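Local coordinates for protein Ton_1535 (PDB 3ZPJ) that is of unknown function but folds as an all-helical alpha-solenoid with an unusual left-handed helical turn, at residues T2-I7 with V33-K38; D69-A74 with N105-P110; L164-G169 with A197-K202; K226-L231 with N259-D264; A315-A320 with P342-E347. One frame throughout, in Å; residues are numbered along the deposited sequence.

The five contacts follow one another in series along the chain, each closing before the next opens, and each joins parts 22 to 31 residues apart with further helix between them. Centres of successive contacts lie about 25, 27, 23 and 32 Å apart, whereas those of contacts 1 and 5 are about 62 Å apart, on opposite sides of the chain's centre. None touches another, but helices bridge them: helix 70-86, which carries part of contact 2, also packs on 33-38 of contact 1, and helix 110-126 touches both contact 2 and contact 3. This is consistent with an elongated alpha-solenoid built from local packing, apolar in contacts 1 and 2, mixed in contact 3, polar in contact 4 and ion-paired in contact 5.

Contact 1: T2-I7 with V33-K38; sequences TTLEEI and VQVLTK
Leu4 and Ile7 meet Val35 through branched aliphatic groups alone: no ring, amide or carboxylate takes part in the touching, and so no flat face or edge orders the packing. This is helix-to-helix packing in an alpha-solenoid, where helix 2-12 lies beside helix 29-45 and the short helix 16-22 comes between them along the chain. The backbones approach most closely at Leu4 and Val35, whose CA atoms stand 8.1 Å apart.

Val35 serves as a two-pronged partner. With chi1 at 171° its CG1 is anti to the backbone N and its CG2 lies beside that N, and the fork is thus shared between two residues one helical turn apart. Leu4 CD2 comes to 3.8 Å from Val35 CG2, while Ile7 CG2 rests 4.2 Å from Val35 CG1. The Leu4 CA-CB bond does not aim at helix 29-45; it is the far end of the branch that swings in to touch. Ile7 and Val35 both point toward each other's helix from the start.

The apolar patch is continued by the loop that follows helix 16-22: Ile26 touches both Leu4 and Val35, and Val23 touches Ile7. On another side of helix 29-45, Thr37 packs on Ile79 and Thr83 of helix 70-86. Its hydroxyl is spent within its own helix. Val33 O accepts from Thr37 N at 2.9 Å and from Thr37 OG1 at 2.7 Å, the two donors reaching that oxygen from opposite faces of the carbonyl plane.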
# COMPACT_ATOMS: atom_id res chain seq x y z
N THR A 2 21.52 22.34 -8.86
CA THR A 2 22.45 22.88 -7.88
C THR A 2 21.75 23.94 -7.03
O THR A 2 22.11 24.16 -5.88
CB THR A 2 23.78 23.41 -8.50
OG1 THR A 2 23.55 24.63 -9.22
CG2 THR A 2 24.41 22.38 -9.41
N THR A 3 20.73 24.58 -7.59
CA THR A 3 19.97 25.52 -6.80
C THR A 3 19.26 24.80 -5.65
O THR A 3 19.22 25.30 -4.52
CB THR A 3 18.95 26.30 -7.63
OG1 THR A 3 19.63 27.10 -8.61
CG2 THR A 3 18.15 27.22 -6.74
N LEU A 4 18.72 23.62 -5.92
CA LEU A 4 18.09 22.82 -4.88
C LEU A 4 19.09 22.37 -3.81
O LEU A 4 18.73 22.15 -2.65
CB LEU A 4 17.39 21.59 -5.46
CG LEU A 4 16.28 21.68 -6.52
CD1 LEU A 4 15.55 20.37 -6.54
CD2 LEU A 4 15.32 22.81 -6.26
N GLU A 5 20.34 22.20 -4.21
CA GLU A 5 21.39 21.76 -3.29
C GLU A 5 21.73 22.91 -2.34
O GLU A 5 21.84 22.70 -1.13
CB GLU A 5 22.63 21.32 -4.07
CG GLU A 5 23.50 20.28 -3.36
CD GLU A 5 24.79 19.95 -4.13
OE1 GLU A 5 24.87 20.22 -5.35
OE2 GLU A 5 25.72 19.42 -3.50
N GLU A 6 21.89 24.11 -2.89
CA GLU A 6 22.09 25.32 -2.09
C GLU A 6 20.95 25.56 -1.10
O GLU A 6 21.17 25.88 0.07
CB GLU A 6 22.26 26.53 -3.01
CG GLU A 6 23.43 26.38 -3.96
CD GLU A 6 23.60 27.56 -4.90
OE1 GLU A 6 22.60 28.24 -5.21
OE2 GLU A 6 24.75 27.80 -5.32
N ILE A 7 19.72 25.39 -1.56
CA ILE A 7 18.56 25.53 -0.68
C ILE A 7 18.54 24.50 0.46
O ILE A 7 18.30 24.86 1.61
CB ILE A 7 17.26 25.47 -1.49
CG1 ILE A 7 17.12 26.77 -2.30
CG2 ILE A 7 16.08 25.26 -0.57
CD1 ILE A 7 16.10 26.68 -3.40
N VAL A 33 6.82 25.51 -5.57
CA VAL A 33 5.80 25.11 -4.62
C VAL A 33 6.16 23.77 -3.98
O VAL A 33 5.98 23.59 -2.78
CB VAL A 33 4.41 25.05 -5.30
CG1 VAL A 33 3.36 24.53 -4.34
CG2 VAL A 33 4.03 26.42 -5.77
N GLN A 34 6.64 22.84 -4.82
CA GLN A 34 7.27 21.61 -4.38
C GLN A 34 8.33 21.86 -3.32
O GLN A 34 8.36 21.22 -2.27
CB GLN A 34 7.97 20.92 -5.56
CG GLN A 34 7.05 20.35 -6.62
CD GLN A 34 6.47 19.02 -6.22
OE1 GLN A 34 6.46 18.67 -5.03
NE2 GLN A 34 5.99 18.26 -7.20
N VAL A 35 9.23 22.79 -3.60
CA VAL A 35 10.32 23.03 -2.68
C VAL A 35 9.76 23.61 -1.39
O VAL A 35 10.05 23.11 -0.30
CB VAL A 35 11.36 23.97 -3.30
CG1 VAL A 35 12.38 24.39 -2.26
CG2 VAL A 35 12.04 23.27 -4.45
N LEU A 36 8.93 24.64 -1.52
CA LEU A 36 8.40 25.33 -0.35
C LEU A 36 7.71 24.33 0.56
O LEU A 36 7.99 24.28 1.77
CB LEU A 36 7.46 26.46 -0.75
CG LEU A 36 8.13 27.67 -1.42
CD1 LEU A 36 7.10 28.54 -2.11
CD2 LEU A 36 8.90 28.48 -0.40
N THR A 37 6.86 23.49 -0.02
CA THR A 37 6.07 22.56 0.79
C THR A 37 6.91 21.44 1.43
O THR A 37 6.56 20.95 2.49
CB THR A 37 4.86 22.00 0.02
OG1 THR A 37 5.28 21.46 -1.23
CG2 THR A 37 3.84 23.08 -0.24
N LYS A 38 8.00 21.06 0.77
CA LYS A 38 8.89 20.01 1.26
C LYS A 38 9.71 20.50 2.44
O LYS A 38 10.10 19.72 3.31
CB LYS A 38 9.82 19.57 0.13
CG LYS A 38 10.45 18.19 0.31
CD LYS A 38 11.13 17.76 -0.99
CE LYS A 38 10.15 17.82 -2.17
NZ LYS A 38 10.79 17.60 -3.49

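Contact 2: D69-A74 with N105-P110; sequences DPANKA and NEIESP
Pro70, which bears on Ile107 across the contact, gives its carbonyl O to Ala74 N at 3.0 Å, the bond of a helix in its first turn. Asp69, the residue before it, caps the same turn: Asn72 N donates to Asp69 OD2 over 3.1 Å with an angle of 152° at the hydrogen. The donor meets that oxygen from above the carboxylate plane, 50° out of it. No polar bond runs between 69-74 and 105-110 themselves; what joins them is aliphatic.

Ile107 does most of the touching from the loop. Its chi1 of -53° sets CG1 beside the backbone N, anti to the carbonyl carbon, and the chain then runs on extended to reach the helix start. Ile107 CG1 lies 4.1 Å from Pro70 CB, and one carbon further Ile107 CD1 comes to 4.0 Å from Ala71 CA, touching the Ala71 methyl as well. Glu106 adds only its base: its CB stands 4.2 Å from Pro70 CB, and its carboxylate turns off in another direction.

Val116 of helix 110-126 touches Ala71, Ala74 and Ile107 alike, which ties loop and helix into one patch, and Glu103 of helix 90-104 touches Pro70 and Ala74. Both segments carry the same device for starting a helix. An N-cap side chain, Asp69 or Ser109, is followed at once by a proline and bonds the backbone N three residues on, Ser109 OG taking Glu112 N: the classical N-cap.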
# COMPACT_ATOMS: atom_id res chain seq x y z
N ASP A 69 -2.55 29.36 -15.68
CA ASP A 69 -2.84 28.14 -16.44
C ASP A 69 -3.46 27.06 -15.56
O ASP A 69 -2.86 26.62 -14.58
CB ASP A 69 -1.58 27.59 -17.13
CG ASP A 69 -1.75 26.12 -17.56
OD1 ASP A 69 -2.57 25.83 -18.46
OD2 ASP A 69 -1.06 25.25 -16.99
N PRO A 70 -4.68 26.62 -15.92
CA PRO A 70 -5.54 25.75 -15.11
C PRO A 70 -4.85 24.46 -14.65
O PRO A 70 -5.04 24.05 -13.51
CB PRO A 70 -6.72 25.45 -16.04
CG PRO A 70 -6.74 26.58 -16.99
CD PRO A 70 -5.30 26.95 -17.21
N ALA A 71 -4.07 23.83 -15.53
CA ALA A 71 -3.39 22.59 -15.17
C ALA A 71 -2.34 22.84 -14.10
O ALA A 71 -2.25 22.08 -13.13
CB ALA A 71 -2.74 21.94 -16.39
N ASN A 72 -1.54 23.88 -14.28
CA ASN A 72 -0.47 24.16 -13.32
C ASN A 72 -1.03 24.51 -11.94
O ASN A 72 -0.54 24.04 -10.92
CB ASN A 72 0.45 25.29 -13.81
CG ASN A 72 1.34 24.86 -14.96
OD1 ASN A 72 1.66 23.68 -15.11
ND2 ASN A 72 1.73 25.81 -15.80
N LYS A 73 -2.09 25.31 -11.95
CA LYS A 73 -2.75 25.76 -10.75
C LYS A 73 -3.31 24.58 -9.99
O LYS A 73 -3.22 24.50 -8.76
CB LYS A 73 -3.91 26.68 -11.12
CG LYS A 73 -4.14 27.84 -10.17
CD LYS A 73 -5.09 28.88 -10.79
CE LYS A 73 -5.28 30.10 -9.90
NZ LYS A 73 -4.11 31.03 -10.05
N ALA A 74 -3.90 23.67 -10.75
CA ALA A 74 -4.51 22.48 -10.20
C ALA A 74 -3.46 21.65 -9.49
O ALA A 74 -3.70 21.19 -8.37
CB ALA A 74 -5.19 21.67 -11.30
N ASN A 105 -11.54 21.21 -13.99
CA ASN A 105 -12.74 21.29 -14.82
C ASN A 105 -12.73 22.47 -15.78
O ASN A 105 -13.71 22.70 -16.49
CB ASN A 105 -14.01 21.35 -13.96
CG ASN A 105 -14.39 20.00 -13.39
OD1 ASN A 105 -14.08 18.96 -13.97
ND2 ASN A 105 -15.08 20.00 -12.25
N GLU A 106 -11.63 23.22 -15.81
CA GLU A 106 -11.52 24.37 -16.71
C GLU A 106 -10.68 23.98 -17.93
O GLU A 106 -10.67 24.68 -18.94
CB GLU A 106 -10.92 25.57 -15.99
CG GLU A 106 -11.65 26.88 -16.24
CD GLU A 106 -13.15 26.78 -15.99
OE1 GLU A 106 -13.57 26.00 -15.10
OE2 GLU A 106 -13.91 27.49 -16.69
N ILE A 107 -9.99 22.85 -17.80
CA ILE A 107 -9.15 22.30 -18.86
C ILE A 107 -9.95 21.79 -20.05
O ILE A 107 -10.97 21.10 -19.88
CB ILE A 107 -8.32 21.15 -18.32
CG1 ILE A 107 -7.54 21.61 -17.09
CG2 ILE A 107 -7.39 20.64 -19.40
CD1 ILE A 107 -6.59 20.54 -16.53
N GLU A 108 -9.48 22.12 -21.25
CA GLU A 108 -10.20 21.83 -22.49
C GLU A 108 -9.92 20.43 -23.02
O GLU A 108 -10.83 19.65 -23.28
CB GLU A 108 -9.87 22.88 -23.54
CG GLU A 108 -10.92 23.02 -24.61
CD GLU A 108 -12.26 23.48 -24.06
OE1 GLU A 108 -12.28 24.10 -22.98
OE2 GLU A 108 -13.29 23.22 -24.71
N SER A 109 -8.64 20.13 -23.22
CA SER A 109 -8.17 18.80 -23.60
C SER A 109 -8.60 17.76 -22.58
O SER A 109 -8.17 17.83 -21.43
CB SER A 109 -6.64 18.81 -23.67
OG SER A 109 -6.11 17.52 -23.96
N PRO A 110 -9.45 16.80 -22.98
CA PRO A 110 -9.83 15.74 -22.02
C PRO A 110 -8.66 14.88 -21.60
O PRO A 110 -8.61 14.40 -20.46
CB PRO A 110 -10.89 14.91 -22.77
CG PRO A 110 -10.88 15.41 -24.19
CD PRO A 110 -10.27 16.78 -24.20

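Contact 3: L164-G169 with A197-K202; sequences LLEKAG and AAIVEK
Two torsions near 180° carry Glu166 across to Val200: chi1 of -174° places CG anti to the backbone N, and chi2 of -172° keeps the chain stretched out from helix 151-170. Val200 answers with CG2, the methyl lying beside its backbone N. That methyl sits above the plane of the Glu166 carboxylate, almost straight over CD. The separation from Glu166 CD to Val200 CG2 is 3.5 Å, and Val200 CG2 is 3.6 Å from Glu166 OE2. Ile199 is a lesser neighbour, its CG2 standing 3.9 Å from Glu166 OE2 while the rest of the side chain leads away.

A carboxylate laid on a methyl in this way gains no polar bond from the two segments. Its polar partner is Lys203, one residue beyond 197-202, whose NZ forms a salt bridge with Glu166 OE2. With an alanine in place of Glu166, Lys203 would probably be left without this mate and the Val200 methyl without the flat group lying against it.

The two backbones come closest at Glu166 and Val200, their CA atoms 7.4 Å apart. Between these helices along the chain runs helix 174-190, on which Leu165 packs through Met183, Ala184 and Ile187. Leu164 turns the other way along the solenoid, to Ser118 of helix 110-126 and Phe137 of helix 130-146.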
# COMPACT_ATOMS: atom_id res chain seq x y z
N LEU A 164 0.44 6.12 -11.67
CA LEU A 164 0.07 6.84 -10.46
C LEU A 164 -0.77 6.01 -9.47
O LEU A 164 -0.62 6.13 -8.25
CB LEU A 164 -0.60 8.18 -10.79
CG LEU A 164 0.29 9.15 -11.59
CD1 LEU A 164 -0.47 10.35 -12.13
CD2 LEU A 164 1.42 9.62 -10.77
N LEU A 165 -1.65 5.17 -10.01
CA LEU A 165 -2.44 4.26 -9.18
C LEU A 165 -1.45 3.41 -8.40
O LEU A 165 -1.53 3.30 -7.18
CB LEU A 165 -3.37 3.39 -10.03
CG LEU A 165 -4.67 4.03 -10.53
CD1 LEU A 165 -5.24 3.22 -11.69
CD2 LEU A 165 -5.70 4.15 -9.42
N GLU A 166 -0.46 2.87 -9.11
CA GLU A 166 0.55 2.01 -8.52
C GLU A 166 1.34 2.70 -7.42
O GLU A 166 1.56 2.13 -6.35
CB GLU A 166 1.48 1.41 -9.58
CG GLU A 166 2.46 0.39 -9.00
CD GLU A 166 3.53 -0.07 -9.98
OE1 GLU A 166 3.58 0.47 -11.11
OE2 GLU A 166 4.31 -0.98 -9.62
N LYS A 167 1.75 3.94 -7.67
CA LYS A 167 2.55 4.66 -6.68
C LYS A 167 1.71 5.02 -5.45
O LYS A 167 2.20 5.00 -4.32
CB LYS A 167 3.23 5.89 -7.29
CG LYS A 167 3.92 6.81 -6.28
CD LYS A 167 5.39 6.52 -6.15
CE LYS A 167 6.08 7.50 -5.20
NZ LYS A 167 6.63 8.74 -5.83
N ALA A 168 0.44 5.34 -5.66
CA ALA A 168 -0.48 5.58 -4.56
C ALA A 168 -0.56 4.33 -3.69
O ALA A 168 -0.37 4.38 -2.48
CB ALA A 168 -1.86 5.96 -5.08
N GLY A 169 -0.84 3.21 -4.35
CA GLY A 169 -0.83 1.93 -3.68
C GLY A 169 0.41 1.70 -2.83
O GLY A 169 0.31 1.35 -1.66
N ALA A 197 2.68 -4.99 -15.75
CA ALA A 197 1.61 -5.81 -15.20
C ALA A 197 2.18 -6.85 -14.21
O ALA A 197 1.61 -7.08 -13.15
CB ALA A 197 0.81 -6.48 -16.31
N ALA A 198 3.34 -7.43 -14.53
CA ALA A 198 3.93 -8.51 -13.72
C ALA A 198 4.29 -7.99 -12.31
O ALA A 198 3.89 -8.55 -11.30
CB ALA A 198 5.15 -9.10 -14.42
N ILE A 199 4.99 -6.86 -12.27
CA ILE A 199 5.36 -6.24 -11.01
C ILE A 199 4.14 -5.94 -10.13
O ILE A 199 4.15 -6.20 -8.92
CB ILE A 199 6.19 -4.96 -11.26
CG1 ILE A 199 7.53 -5.30 -11.91
CG2 ILE A 199 6.42 -4.20 -9.98
CD1 ILE A 199 8.36 -6.23 -11.07
N VAL A 200 3.08 -5.41 -10.74
CA VAL A 200 1.90 -5.09 -9.94
C VAL A 200 1.20 -6.36 -9.47
O VAL A 200 0.64 -6.40 -8.37
CB VAL A 200 0.90 -4.16 -10.68
CG1 VAL A 200 -0.36 -3.94 -9.81
CG2 VAL A 200 1.55 -2.83 -10.98
N GLU A 201 1.16 -7.38 -10.32
CA GLU A 201 0.61 -8.66 -9.92
C GLU A 201 1.37 -9.15 -8.66
O GLU A 201 0.76 -9.57 -7.68
CB GLU A 201 0.73 -9.64 -11.08
CG GLU A 201 0.42 -11.10 -10.77
CD GLU A 201 0.40 -11.95 -12.04
OE1 GLU A 201 0.44 -11.35 -13.15
OE2 GLU A 201 0.35 -13.19 -11.96
N LYS A 202 2.69 -9.05 -8.69
CA LYS A 202 3.52 -9.41 -7.55
C LYS A 202 3.24 -8.53 -6.33
O LYS A 202 3.17 -9.03 -5.21
CB LYS A 202 5.00 -9.38 -7.94
CG LYS A 202 5.93 -9.87 -6.86
CD LYS A 202 7.34 -10.00 -7.40
CE LYS A 202 8.34 -10.12 -6.29
NZ LYS A 202 9.73 -9.97 -6.81

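Contact 4: K226-L231 with N259-D264; sequences KNHYAL and NMEYLD
Asn227 and Asn259 point their amides at each other from opposite directions, bringing Asn227 ND2 to 3.2 Å from Asn259 ND2. As modelled, this is a meeting of two donors and not a hydrogen bond, and the amide planes are turned 49° apart; the amide orientation of Asn227 is therefore doubtful, that of Asn259 being set by its capping bond. Beside it, His228 and Glu261 approach more loosely: His228 NE2 stands 4.0 Å from Glu261 OE1, with ring and carboxylate planes 65° apart and the two side chains crossing at about a right angle. The contact is therefore one of polar ends in proximity, without a direct bond.

What orients the second amide is the turn behind it. Asn259 OD1 accepts from Glu261 N at 3.0 Å, with an N-H...O angle of 155° and the donor lying off the carbonyl plane, which probably helps direct ND2 toward Asn227. Asn259 through Tyr262 form a type I beta turn, closed by Tyr262 N on Asn259 O at 3.2 Å, and it leads into helix 262-271. The same Asn259 O lies in plane at the edge of the Tyr262 ring, while Leu263 CG lies 3.9 Å above one face, offset toward the rim. An alanine at Asn259 is likely to leave Glu261 N without its capping acceptor and the start of the turn less firmly set.

Further out, Met254 of helix 240-256 touches Asn227, Asn259 and Tyr262, a shared apolar floor. Asn227 also rests on Leu222 of helix 216-223, so the start of helix 227-237 is lodged between the helices before and after it in the chain.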
# COMPACT_ATOMS: atom_id res chain seq x y z
N LYS A 226 14.79 -7.17 1.43
CA LYS A 226 15.49 -6.76 2.65
C LYS A 226 14.71 -7.30 3.85
O LYS A 226 14.10 -6.55 4.61
CB LYS A 226 15.65 -5.24 2.74
CG LYS A 226 16.48 -4.57 1.60
CD LYS A 226 17.62 -5.42 1.07
CE LYS A 226 18.23 -4.82 -0.21
NZ LYS A 226 19.23 -5.70 -0.90
N ASN A 227 14.70 -8.61 4.00
CA ASN A 227 13.81 -9.25 4.94
C ASN A 227 14.07 -8.91 6.41
O ASN A 227 13.13 -8.68 7.19
CB ASN A 227 13.81 -10.76 4.71
CG ASN A 227 13.23 -11.12 3.36
OD1 ASN A 227 12.22 -10.56 2.97
ND2 ASN A 227 13.91 -11.99 2.61
N HIS A 228 15.34 -8.84 6.77
CA HIS A 228 15.70 -8.61 8.15
C HIS A 228 15.32 -7.19 8.54
O HIS A 228 14.90 -6.93 9.67
CB HIS A 228 17.18 -8.92 8.37
CG HIS A 228 17.51 -10.37 8.17
ND1 HIS A 228 16.69 -11.39 8.61
CD2 HIS A 228 18.57 -10.98 7.57
CE1 HIS A 228 17.22 -12.56 8.29
NE2 HIS A 228 18.36 -12.34 7.66
N TYR A 229 15.41 -6.29 7.58
CA TYR A 229 15.01 -4.91 7.81
C TYR A 229 13.50 -4.79 8.11
O TYR A 229 13.09 -4.08 9.02
CB TYR A 229 15.40 -4.03 6.62
CG TYR A 229 15.05 -2.58 6.79
CD1 TYR A 229 15.78 -1.76 7.64
CD2 TYR A 229 13.97 -2.03 6.12
CE1 TYR A 229 15.45 -0.42 7.81
CE2 TYR A 229 13.64 -0.71 6.28
CZ TYR A 229 14.38 0.10 7.12
OH TYR A 229 14.03 1.42 7.27
N ALA A 230 12.69 -5.52 7.35
CA ALA A 230 11.24 -5.52 7.54
C ALA A 230 10.85 -6.20 8.87
O ALA A 230 10.00 -5.72 9.62
CB ALA A 230 10.56 -6.22 6.38
N LEU A 231 11.48 -7.33 9.14
CA LEU A 231 11.28 -8.02 10.40
C LEU A 231 11.63 -7.11 11.56
O LEU A 231 10.94 -7.09 12.58
CB LEU A 231 12.15 -9.26 10.43
CG LEU A 231 11.55 -10.35 9.55
CD1 LEU A 231 12.50 -11.54 9.48
CD2 LEU A 231 10.18 -10.75 10.11
N ASN A 259 12.76 -18.24 -0.83
CA ASN A 259 13.83 -17.98 0.12
C ASN A 259 13.70 -18.96 1.29
O ASN A 259 12.81 -18.82 2.12
CB ASN A 259 13.74 -16.54 0.62
CG ASN A 259 14.86 -16.18 1.59
OD1 ASN A 259 15.53 -17.06 2.17
ND2 ASN A 259 15.06 -14.88 1.77
N MET A 260 14.57 -19.96 1.34
CA MET A 260 14.42 -21.04 2.32
C MET A 260 14.75 -20.66 3.77
O MET A 260 14.58 -21.47 4.69
CB MET A 260 15.22 -22.28 1.88
CG MET A 260 14.63 -22.99 0.64
SD MET A 260 13.00 -23.79 0.86
CE MET A 260 11.92 -22.61 0.04
N GLU A 261 15.20 -19.42 3.98
CA GLU A 261 15.42 -18.90 5.33
C GLU A 261 14.10 -18.68 6.06
O GLU A 261 14.08 -18.38 7.26
CB GLU A 261 16.21 -17.59 5.29
CG GLU A 261 17.71 -17.74 5.22
CD GLU A 261 18.43 -16.45 5.58
OE1 GLU A 261 17.98 -15.36 5.14
OE2 GLU A 261 19.43 -16.53 6.33
N TYR A 262 12.99 -18.82 5.34
CA TYR A 262 11.69 -18.63 5.97
C TYR A 262 11.48 -19.63 7.12
O TYR A 262 10.81 -19.30 8.10
CB TYR A 262 10.57 -18.70 4.94
CG TYR A 262 10.07 -20.09 4.63
CD1 TYR A 262 10.72 -20.88 3.69
CD2 TYR A 262 8.94 -20.60 5.26
CE1 TYR A 262 10.26 -22.15 3.39
CE2 TYR A 262 8.48 -21.88 4.98
CZ TYR A 262 9.14 -22.64 4.04
OH TYR A 262 8.68 -23.90 3.76
N LEU A 263 12.05 -20.82 7.01
CA LEU A 263 11.94 -21.82 8.08
C LEU A 263 12.43 -21.26 9.39
O LEU A 263 11.81 -21.46 10.43
CB LEU A 263 12.72 -23.09 7.73
CG LEU A 263 12.18 -23.74 6.46
CD1 LEU A 263 13.23 -24.57 5.76
CD2 LEU A 263 10.98 -24.59 6.81
N ASP A 264 13.55 -20.54 9.34
CA ASP A 264 14.09 -19.90 10.52
C ASP A 264 13.13 -18.87 11.13
O ASP A 264 12.96 -18.84 12.36
CB ASP A 264 15.44 -19.24 10.22
CG ASP A 264 16.50 -20.25 9.75
OD1 ASP A 264 16.47 -21.42 10.21
OD2 ASP A 264 17.36 -19.86 8.93

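Contact 5: A315-A320 with P342-E347; sequences ALKAIA and PKIREE
Helices 309-325 and 342-351 draw nearest at Lys317 and Arg345, whose CA atoms are 7.3 Å apart, although the touching side chains are Lys317, Ile344 and Glu347. Lys317 touches at two places, through CD and through NZ. Its CG is anti to the backbone N, chi1 176°, which sends the stem out toward helix 342-351; a bend at chi3 of 113°, about CG-CD, then turns CE and the ammonium aside.

Ile344 meets the stem at about a right angle, its CG2 methyl 3.9 Å from Lys317 CD. Past the bend, Lys317 NZ reaches Glu347 OE1 at 3.3 Å, a weak hydrogen bond within a salt bridge, and lies 3.9 Å from Glu347 CB. Glu347 comes from the next turn of the helix that carries Ile344, and its chain is extended beyond CG. A second carboxylate, that of Glu351, forms a long and weak ion pair with the same ammonium, which probably adds to the negative field about it.

Arg345 points away and instead pairs within its own segment, Arg345 NE lying 3.6 Å from Glu346 OE2. Ile339, in the loop before helix 342-351, touches both Ile344 and Leu316. A lysine stem crossed by an isoleucine methyl, with its ammonium weakly paired to a glutamate, thus joins an apolar contact to a salt bridge between two of the last helices of an alpha-solenoid.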
# COMPACT_ATOMS: atom_id res chain seq x y z
N ALA A 315 -10.63 -25.58 8.80
CA ALA A 315 -9.19 -25.66 9.04
C ALA A 315 -8.72 -27.12 9.11
O ALA A 315 -7.64 -27.46 8.63
CB ALA A 315 -8.82 -24.91 10.32
N LEU A 316 -9.54 -27.97 9.71
CA LEU A 316 -9.19 -29.37 9.84
C LEU A 316 -9.16 -30.05 8.48
O LEU A 316 -8.33 -30.93 8.23
CB LEU A 316 -10.17 -30.08 10.78
CG LEU A 316 -9.95 -29.83 12.28
CD1 LEU A 316 -10.98 -30.60 13.12
CD2 LEU A 316 -8.54 -30.24 12.67
N LYS A 317 -10.06 -29.64 7.59
CA LYS A 317 -10.11 -30.20 6.25
C LYS A 317 -8.84 -29.85 5.49
O LYS A 317 -8.12 -30.74 5.02
CB LYS A 317 -11.35 -29.70 5.48
CG LYS A 317 -11.39 -30.18 4.04
CD LYS A 317 -12.76 -29.98 3.40
CE LYS A 317 -12.72 -28.94 2.29
NZ LYS A 317 -14.03 -28.84 1.59
N ALA A 318 -8.57 -28.55 5.38
CA ALA A 318 -7.39 -28.04 4.68
C ALA A 318 -6.13 -28.80 5.08
O ALA A 318 -5.38 -29.28 4.23
CB ALA A 318 -7.21 -26.56 4.95
N ILE A 319 -5.90 -28.91 6.38
CA ILE A 319 -4.74 -29.63 6.88
C ILE A 319 -4.72 -31.05 6.34
O ILE A 319 -3.68 -31.55 5.92
CB ILE A 319 -4.73 -29.67 8.42
CG1 ILE A 319 -4.48 -28.26 8.99
CG2 ILE A 319 -3.69 -30.66 8.92
CD1 ILE A 319 -4.76 -28.15 10.49
N ALA A 320 -5.89 -31.68 6.33
CA ALA A 320 -5.99 -33.07 5.91
C ALA A 320 -5.73 -33.22 4.41
O ALA A 320 -5.12 -34.20 3.99
CB ALA A 320 -7.34 -33.65 6.28
N PRO A 342 -20.36 -32.78 9.48
CA PRO A 342 -20.30 -34.02 8.70
C PRO A 342 -20.36 -33.73 7.20
O PRO A 342 -19.71 -34.44 6.44
CB PRO A 342 -21.53 -34.80 9.18
CG PRO A 342 -22.46 -33.78 9.69
CD PRO A 342 -21.63 -32.64 10.22
N LYS A 343 -21.10 -32.70 6.80
CA LYS A 343 -21.13 -32.28 5.40
C LYS A 343 -19.72 -32.03 4.87
O LYS A 343 -19.29 -32.65 3.89
CB LYS A 343 -21.98 -31.02 5.24
CG LYS A 343 -21.89 -30.42 3.85
CD LYS A 343 -22.81 -29.23 3.70
CE LYS A 343 -22.83 -28.73 2.27
NZ LYS A 343 -23.78 -27.60 2.11
N ILE A 344 -19.00 -31.12 5.52
CA ILE A 344 -17.60 -30.86 5.22
C ILE A 344 -16.75 -32.13 5.32
O ILE A 344 -15.89 -32.37 4.47
CB ILE A 344 -17.04 -29.78 6.15
CG1 ILE A 344 -17.62 -28.42 5.75
CG2 ILE A 344 -15.52 -29.73 6.08
CD1 ILE A 344 -17.03 -27.26 6.50
N ARG A 345 -17.00 -32.96 6.33
CA ARG A 345 -16.23 -34.18 6.53
C ARG A 345 -16.34 -35.10 5.31
O ARG A 345 -15.43 -35.88 5.02
CB ARG A 345 -16.69 -34.91 7.78
CG ARG A 345 -15.87 -36.13 8.12
CD ARG A 345 -16.54 -36.97 9.20
NE ARG A 345 -17.91 -37.27 8.81
CZ ARG A 345 -18.79 -37.91 9.57
NH1 ARG A 345 -18.46 -38.33 10.78
NH2 ARG A 345 -20.02 -38.12 9.11
N GLU A 346 -17.47 -34.99 4.61
CA GLU A 346 -17.72 -35.79 3.41
C GLU A 346 -16.99 -35.21 2.20
O GLU A 346 -16.41 -35.94 1.40
CB GLU A 346 -19.22 -35.89 3.13
CG GLU A 346 -19.98 -36.67 4.18
CD GLU A 346 -19.40 -38.04 4.42
OE1 GLU A 346 -19.41 -38.85 3.48
OE2 GLU A 346 -18.93 -38.31 5.55
N GLU A 347 -17.02 -33.88 2.09
CA GLU A 347 -16.34 -33.19 1.01
C GLU A 347 -14.84 -33.46 1.04
O GLU A 347 -14.22 -33.65 0.00
CB GLU A 347 -16.61 -31.70 1.11
CG GLU A 347 -18.08 -31.38 1.13
CD GLU A 347 -18.32 -29.91 1.33
OE1 GLU A 347 -17.33 -29.18 1.56
OE2 GLU A 347 -19.50 -29.50 1.27